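Local atomic coordinates of oxalate-binding protein (Thermotoga maritima, PDB entry 1O4T), a protein that binds oxalate at a manganese ion inside a homodimeric cupin barrel, and is a putative oxalate decarboxylase. Residues E80-L86 with L124-I130; E88-N94 with E112-N118. All blocks are in the same frame, centred on the assembly; numbering follows the deposited sequence.

Contact 1 (E80-L86 with L124-I130). With MN (manganese (II) ion), chain C; OXL (oxalate ion), chain D.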
# COMPACT_ATOMS: atom_id res chain seq x y z
N GLU A 80 -11.01 2.87 -4.66
CA GLU A 80 -9.59 3.23 -4.56
C GLU A 80 -9.15 3.55 -3.14
O GLU A 80 -9.87 4.18 -2.38
CB GLU A 80 -9.28 4.42 -5.46
CG GLU A 80 -7.82 4.49 -5.84
CD GLU A 80 -7.52 5.45 -6.95
OE1 GLU A 80 -6.34 5.61 -7.31
OE2 GLU A 80 -8.45 6.06 -7.47
N ILE A 81 -7.94 3.11 -2.82
CA ILE A 81 -7.30 3.38 -1.56
C ILE A 81 -6.01 4.14 -1.86
O ILE A 81 -5.22 3.73 -2.69
CB ILE A 81 -6.93 2.05 -0.84
CG1 ILE A 81 -8.16 1.14 -0.71
CG2 ILE A 81 -6.26 2.33 0.52
CD1 ILE A 81 -7.75 -0.31 -0.49
N TYR A 82 -5.78 5.26 -1.19
CA TYR A 82 -4.47 5.84 -1.11
C TYR A 82 -3.84 5.54 0.26
O TYR A 82 -4.51 5.65 1.30
CB TYR A 82 -4.54 7.35 -1.24
CG TYR A 82 -5.08 7.98 -2.50
CD1 TYR A 82 -5.51 9.31 -2.49
CD2 TYR A 82 -5.14 7.29 -3.72
CE1 TYR A 82 -5.94 9.93 -3.63
CE2 TYR A 82 -5.57 7.91 -4.86
CZ TYR A 82 -5.99 9.23 -4.82
OH TYR A 82 -6.45 9.83 -5.99
N TYR A 83 -2.57 5.15 0.27
CA TYR A 83 -1.75 5.18 1.48
C TYR A 83 -0.66 6.26 1.34
O TYR A 83 0.22 6.20 0.46
CB TYR A 83 -1.16 3.80 1.80
CG TYR A 83 -0.42 3.81 3.12
CD1 TYR A 83 -1.05 3.44 4.29
CD2 TYR A 83 0.89 4.21 3.19
CE1 TYR A 83 -0.40 3.51 5.54
CE2 TYR A 83 1.58 4.26 4.42
CZ TYR A 83 0.91 3.90 5.60
OH TYR A 83 1.55 3.96 6.82
N ILE A 84 -0.73 7.27 2.19
CA ILE A 84 0.19 8.40 2.09
C ILE A 84 1.55 8.00 2.65
O ILE A 84 1.67 7.64 3.83
CB ILE A 84 -0.36 9.64 2.85
CG1 ILE A 84 -1.81 9.94 2.49
CG2 ILE A 84 0.55 10.88 2.61
CD1 ILE A 84 -2.08 10.06 0.97
N LEU A 85 2.58 8.11 1.80
CA LEU A 85 3.94 7.69 2.15
C LEU A 85 4.86 8.81 2.64
O LEU A 85 5.69 8.56 3.52
CB LEU A 85 4.62 7.03 0.93
CG LEU A 85 4.03 5.80 0.27
CD1 LEU A 85 4.74 5.58 -1.04
CD2 LEU A 85 4.20 4.63 1.15
N LEU A 86 4.74 10.01 2.06
CA LEU A 86 5.60 11.13 2.36
C LEU A 86 4.84 12.39 2.12
O LEU A 86 4.09 12.45 1.19
CB LEU A 86 6.83 11.19 1.41
CG LEU A 86 7.94 10.14 1.51
CD1 LEU A 86 8.72 10.06 0.19
CD2 LEU A 86 8.86 10.42 2.64
N LEU A 124 4.70 15.16 -2.13
CA LEU A 124 3.71 14.30 -1.52
C LEU A 124 3.74 12.97 -2.31
O LEU A 124 3.50 12.97 -3.50
CB LEU A 124 2.32 14.93 -1.65
CG LEU A 124 1.06 14.12 -1.34
CD1 LEU A 124 0.99 13.70 0.12
CD2 LEU A 124 -0.13 14.99 -1.73
N GLU A 125 4.06 11.86 -1.66
CA GLU A 125 3.99 10.58 -2.35
C GLU A 125 3.00 9.67 -1.68
O GLU A 125 2.81 9.70 -0.47
CB GLU A 125 5.35 9.93 -2.37
CG GLU A 125 6.46 10.86 -2.82
CD GLU A 125 7.67 10.13 -3.40
OE1 GLU A 125 7.51 8.96 -3.76
OE2 GLU A 125 8.75 10.76 -3.55
N PHE A 126 2.35 8.83 -2.47
CA PHE A 126 1.42 7.88 -1.94
C PHE A 126 1.25 6.69 -2.86
O PHE A 126 1.51 6.75 -4.08
CB PHE A 126 0.07 8.53 -1.67
CG PHE A 126 -0.55 9.22 -2.86
CD1 PHE A 126 -1.50 8.58 -3.63
CD2 PHE A 126 -0.22 10.54 -3.17
CE1 PHE A 126 -2.06 9.24 -4.74
CE2 PHE A 126 -0.78 11.21 -4.23
CZ PHE A 126 -1.73 10.56 -5.01
N LEU A 127 0.79 5.61 -2.26
CA LEU A 127 0.38 4.43 -2.97
C LEU A 127 -1.07 4.50 -3.37
O LEU A 127 -1.89 4.90 -2.57
CB LEU A 127 0.57 3.26 -2.02
CG LEU A 127 1.34 2.08 -2.51
CD1 LEU A 127 2.74 2.49 -2.97
CD2 LEU A 127 1.34 1.05 -1.34
N ALA A 128 -1.40 4.09 -4.59
CA ALA A 128 -2.79 4.06 -5.08
C ALA A 128 -3.13 2.68 -5.58
O ALA A 128 -2.40 2.12 -6.40
CB ALA A 128 -2.97 5.07 -6.17
N VAL A 129 -4.25 2.13 -5.10
CA VAL A 129 -4.67 0.80 -5.47
C VAL A 129 -6.16 0.84 -5.86
O VAL A 129 -6.98 1.26 -5.09
CB VAL A 129 -4.52 -0.19 -4.29
CG1 VAL A 129 -4.63 -1.62 -4.80
CG2 VAL A 129 -3.20 0.00 -3.62
N ILE A 130 -6.50 0.40 -7.06
CA ILE A 130 -7.89 0.41 -7.48
C ILE A 130 -8.35 -1.04 -7.52
O ILE A 130 -7.74 -1.82 -8.21
CB ILE A 130 -8.05 1.10 -8.84
CG1 ILE A 130 -7.59 2.55 -8.74
CG2 ILE A 130 -9.52 1.05 -9.29
CD1 ILE A 130 -7.52 3.30 -10.12
MN MN C . -8.88 7.87 -8.45
C1 OXL D . -6.17 8.05 -9.08
C2 OXL D . -6.70 7.33 -10.25
O1 OXL D . -4.82 8.11 -9.01
O2 OXL D . -5.81 7.03 -11.22
O3 OXL D . -6.91 8.53 -8.21
O4 OXL D . -7.88 6.98 -10.33
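Antiparallel strands E80-L86 and L124-I130 are neighbours in the larger sheet of the cupin barrel, and Y82 and F126 meet on its inner face close to the manganese and oxalate site. E80, its chain extended beyond CG, with CG anti to the backbone N (chi1 -157°), carries OE2 to manganese at 2.1 Å; H73, H75 and H114 are the other protein ligands. Oxalate chelates the metal through O3 and O4. CG1 of I130 rests 3.4 Å from CD of E80, while I130 CD1 lies 3.7 Å from oxalate O4. Y82 OH donates to oxalate O3 at 2.6 Å, with O3 in the plane of the ring at its edge. One ring face has CE1 of F126 above its centre, the two planes inclined at 45°; H114 also stacks with Y82. A phenylalanine here would probably leave oxalate O3 without its hydroxyl donor. Within this double-stranded beta-helix the pairing is regular, with I81-V129 and Y83-L127 as hydrogen-bonded pairs, until a classic beta bulge interrupts it: L85 N and L86 N both donate to E125 O, from the same face of its plane. E125, on the face away from Y82, forms a salt bridge with R61, and L85 packs against L85 of the second subunit.

Contact 2 (E88-N94 with E112-N118). With MN (manganese (II) ion), chain C.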
# COMPACT_ATOMS: atom_id res chain seq x y z
N GLU A 88 2.66 16.11 2.77
CA GLU A 88 1.40 16.61 3.26
C GLU A 88 0.52 17.10 2.11
O GLU A 88 0.99 17.45 1.05
CB GLU A 88 1.67 17.82 4.18
CG GLU A 88 1.99 17.44 5.60
CD GLU A 88 2.48 18.64 6.41
OE1 GLU A 88 2.96 18.41 7.55
OE2 GLU A 88 2.40 19.79 5.89
N GLY A 89 -0.77 17.15 2.35
CA GLY A 89 -1.69 17.65 1.36
C GLY A 89 -3.14 17.61 1.80
O GLY A 89 -3.44 17.51 2.98
N VAL A 90 -4.03 17.72 0.82
CA VAL A 90 -5.46 17.75 1.09
C VAL A 90 -6.15 16.75 0.15
O VAL A 90 -5.96 16.78 -1.07
CB VAL A 90 -6.04 19.13 0.88
CG1 VAL A 90 -7.48 19.11 1.22
CG2 VAL A 90 -5.34 20.16 1.74
N PHE A 91 -6.88 15.82 0.76
CA PHE A 91 -7.69 14.83 0.09
C PHE A 91 -9.14 15.30 0.04
O PHE A 91 -9.71 15.72 1.06
CB PHE A 91 -7.60 13.54 0.90
CG PHE A 91 -8.41 12.42 0.35
CD1 PHE A 91 -8.12 11.88 -0.90
CD2 PHE A 91 -9.44 11.87 1.07
CE1 PHE A 91 -8.84 10.82 -1.42
CE2 PHE A 91 -10.19 10.78 0.53
CZ PHE A 91 -9.87 10.28 -0.71
N HIS A 92 -9.72 15.30 -1.14
CA HIS A 92 -11.11 15.64 -1.31
C HIS A 92 -11.89 14.37 -1.57
O HIS A 92 -11.57 13.64 -2.50
CB HIS A 92 -11.31 16.60 -2.50
CG HIS A 92 -12.73 17.06 -2.69
ND1 HIS A 92 -13.20 18.25 -2.18
CD2 HIS A 92 -13.78 16.49 -3.33
CE1 HIS A 92 -14.47 18.39 -2.49
NE2 HIS A 92 -14.85 17.34 -3.20
N ASP A 93 -12.92 14.12 -0.78
CA ASP A 93 -13.84 13.02 -1.06
C ASP A 93 -15.21 13.28 -0.38
O ASP A 93 -15.29 13.94 0.66
CB ASP A 93 -13.16 11.70 -0.66
CG ASP A 93 -14.07 10.47 -0.77
OD1 ASP A 93 -13.88 9.62 -1.67
OD2 ASP A 93 -14.97 10.22 0.07
N ASN A 94 -16.27 12.82 -1.05
CA ASN A 94 -17.65 13.09 -0.63
C ASN A 94 -17.91 14.57 -0.30
O ASN A 94 -18.58 14.90 0.68
CB ASN A 94 -18.02 12.18 0.56
CG ASN A 94 -19.48 12.16 0.84
OD1 ASN A 94 -20.30 11.93 -0.04
ND2 ASN A 94 -19.84 12.43 2.07
N GLU A 112 -18.27 7.44 -5.67
CA GLU A 112 -17.70 8.70 -5.19
C GLU A 112 -16.65 9.27 -6.13
O GLU A 112 -16.01 8.55 -6.88
CB GLU A 112 -17.06 8.52 -3.82
CG GLU A 112 -17.94 7.87 -2.79
CD GLU A 112 -17.34 7.91 -1.39
OE1 GLU A 112 -16.11 7.68 -1.19
OE2 GLU A 112 -18.14 8.17 -0.47
N SER A 113 -16.43 10.57 -6.04
CA SER A 113 -15.40 11.26 -6.78
C SER A 113 -14.39 11.78 -5.79
O SER A 113 -14.76 12.14 -4.66
CB SER A 113 -15.98 12.42 -7.57
OG SER A 113 -16.98 12.00 -8.46
N HIS A 114 -13.11 11.83 -6.20
CA HIS A 114 -12.05 12.35 -5.36
C HIS A 114 -10.96 13.11 -6.13
O HIS A 114 -10.93 13.08 -7.37
CB HIS A 114 -11.40 11.23 -4.48
CG HIS A 114 -10.59 10.22 -5.23
ND1 HIS A 114 -9.96 9.16 -4.59
CD2 HIS A 114 -10.37 10.04 -6.55
CE1 HIS A 114 -9.37 8.39 -5.49
NE2 HIS A 114 -9.60 8.89 -6.69
N SER A 115 -10.10 13.77 -5.34
CA SER A 115 -8.94 14.51 -5.85
C SER A 115 -7.95 14.57 -4.72
O SER A 115 -8.31 14.28 -3.58
CB SER A 115 -9.31 15.93 -6.27
OG SER A 115 -9.78 16.69 -5.20
N ILE A 116 -6.72 14.96 -5.02
CA ILE A 116 -5.73 15.13 -3.97
C ILE A 116 -4.73 16.18 -4.41
O ILE A 116 -4.29 16.18 -5.57
CB ILE A 116 -5.04 13.76 -3.63
CG1 ILE A 116 -4.03 13.90 -2.49
CG2 ILE A 116 -4.38 13.13 -4.84
CD1 ILE A 116 -3.69 12.53 -1.79
N GLU A 117 -4.40 17.09 -3.50
CA GLU A 117 -3.48 18.18 -3.78
C GLU A 117 -2.32 18.25 -2.79
O GLU A 117 -2.51 18.13 -1.56
CB GLU A 117 -4.23 19.52 -3.77
CG GLU A 117 -3.39 20.66 -4.31
CD GLU A 117 -4.14 21.97 -4.46
OE1 GLU A 117 -5.38 21.95 -4.60
OE2 GLU A 117 -3.46 23.02 -4.48
N ASN A 118 -1.12 18.50 -3.34
CA ASN A 118 0.04 18.78 -2.50
C ASN A 118 0.10 20.26 -2.08
O ASN A 118 0.50 21.12 -2.85
CB ASN A 118 1.34 18.37 -3.20
CG ASN A 118 2.56 18.56 -2.33
OD1 ASN A 118 2.43 19.03 -1.20
ND2 ASN A 118 3.75 18.20 -2.84
MN MN C . -8.88 7.87 -8.45
O HOH W 1 4.01 17.86 0.94
O HOH W 2 -7.89 18.06 -3.47
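F91 and H114 meet on the inward side of the smaller sheet of the cupin beta-barrel, where strands 88-93 and 113-117 run antiparallel. This side is tightly packed. CE1 of F91 comes within 3.7 Å of H114 ND1, which lies at the edge of the phenyl ring and near its plane; the rings meet rim to rim, their planes 78° apart. H114 holds CG between its backbone N and carbonyl carbon (chi1 69°), and the imidazole reaches inward to bind manganese through NE2 at 2.2 Å. Beside F91, I116 extends the apolar surface towards L124 and F126 of strand 124-132. V20 of the second subunit also packs on F91.

The other side, bearing V90, H92, S115 and E117, is more open and more polar. V90 and E117 form one hydrogen-bonded pair, H92 and S115 the next. In the second, H92 N approaches S115 O from above the carbonyl plane. CB of H92 lies 3.1 Å from S115 OG, and H92 ND1 is hydrogen-bonded to D97 OD1. Outward-lying E117 makes a salt bridge with K38.

The two ends differ as well. At one, the carboxylates of D93 and E112 stand with their planes 65° apart and OD1 of D93 3.0 Å from OE1 of E112, two acceptors with no hydrogen bond between them; D93 OD1 is instead hydrogen-bonded to T108 OG1, and E112 OE1 accepts from D109 N. At the other, N118 ND2 hydrogen-bonds to L64 O, and a water accepts from E88 N at 2.9 Å and donates to N118 OD1, also at 2.9 Å.

Contacts 1 and 2 lie in the two facing sheets of one cupin barrel, their centres 11 Å apart. Along the chain contact 2 is nested within contact 1: strand 78-86 is followed directly by strand 88-93, and strand 113-117 by strand 124-132. The chain thus crosses to the smaller sheet at 88-93 and returns from it after 113-117, having revisited the larger sheet at 104-108. The two meet across the barrel interior, where F126 CZ lies 3.7 Å from I116 CG2. Each also supplies one ligand to the metal, E80 OE2 lying 3.2 Å from H114 NE2. The manganese thus joins both sheets, and both contacts touch the second subunit of the dimer.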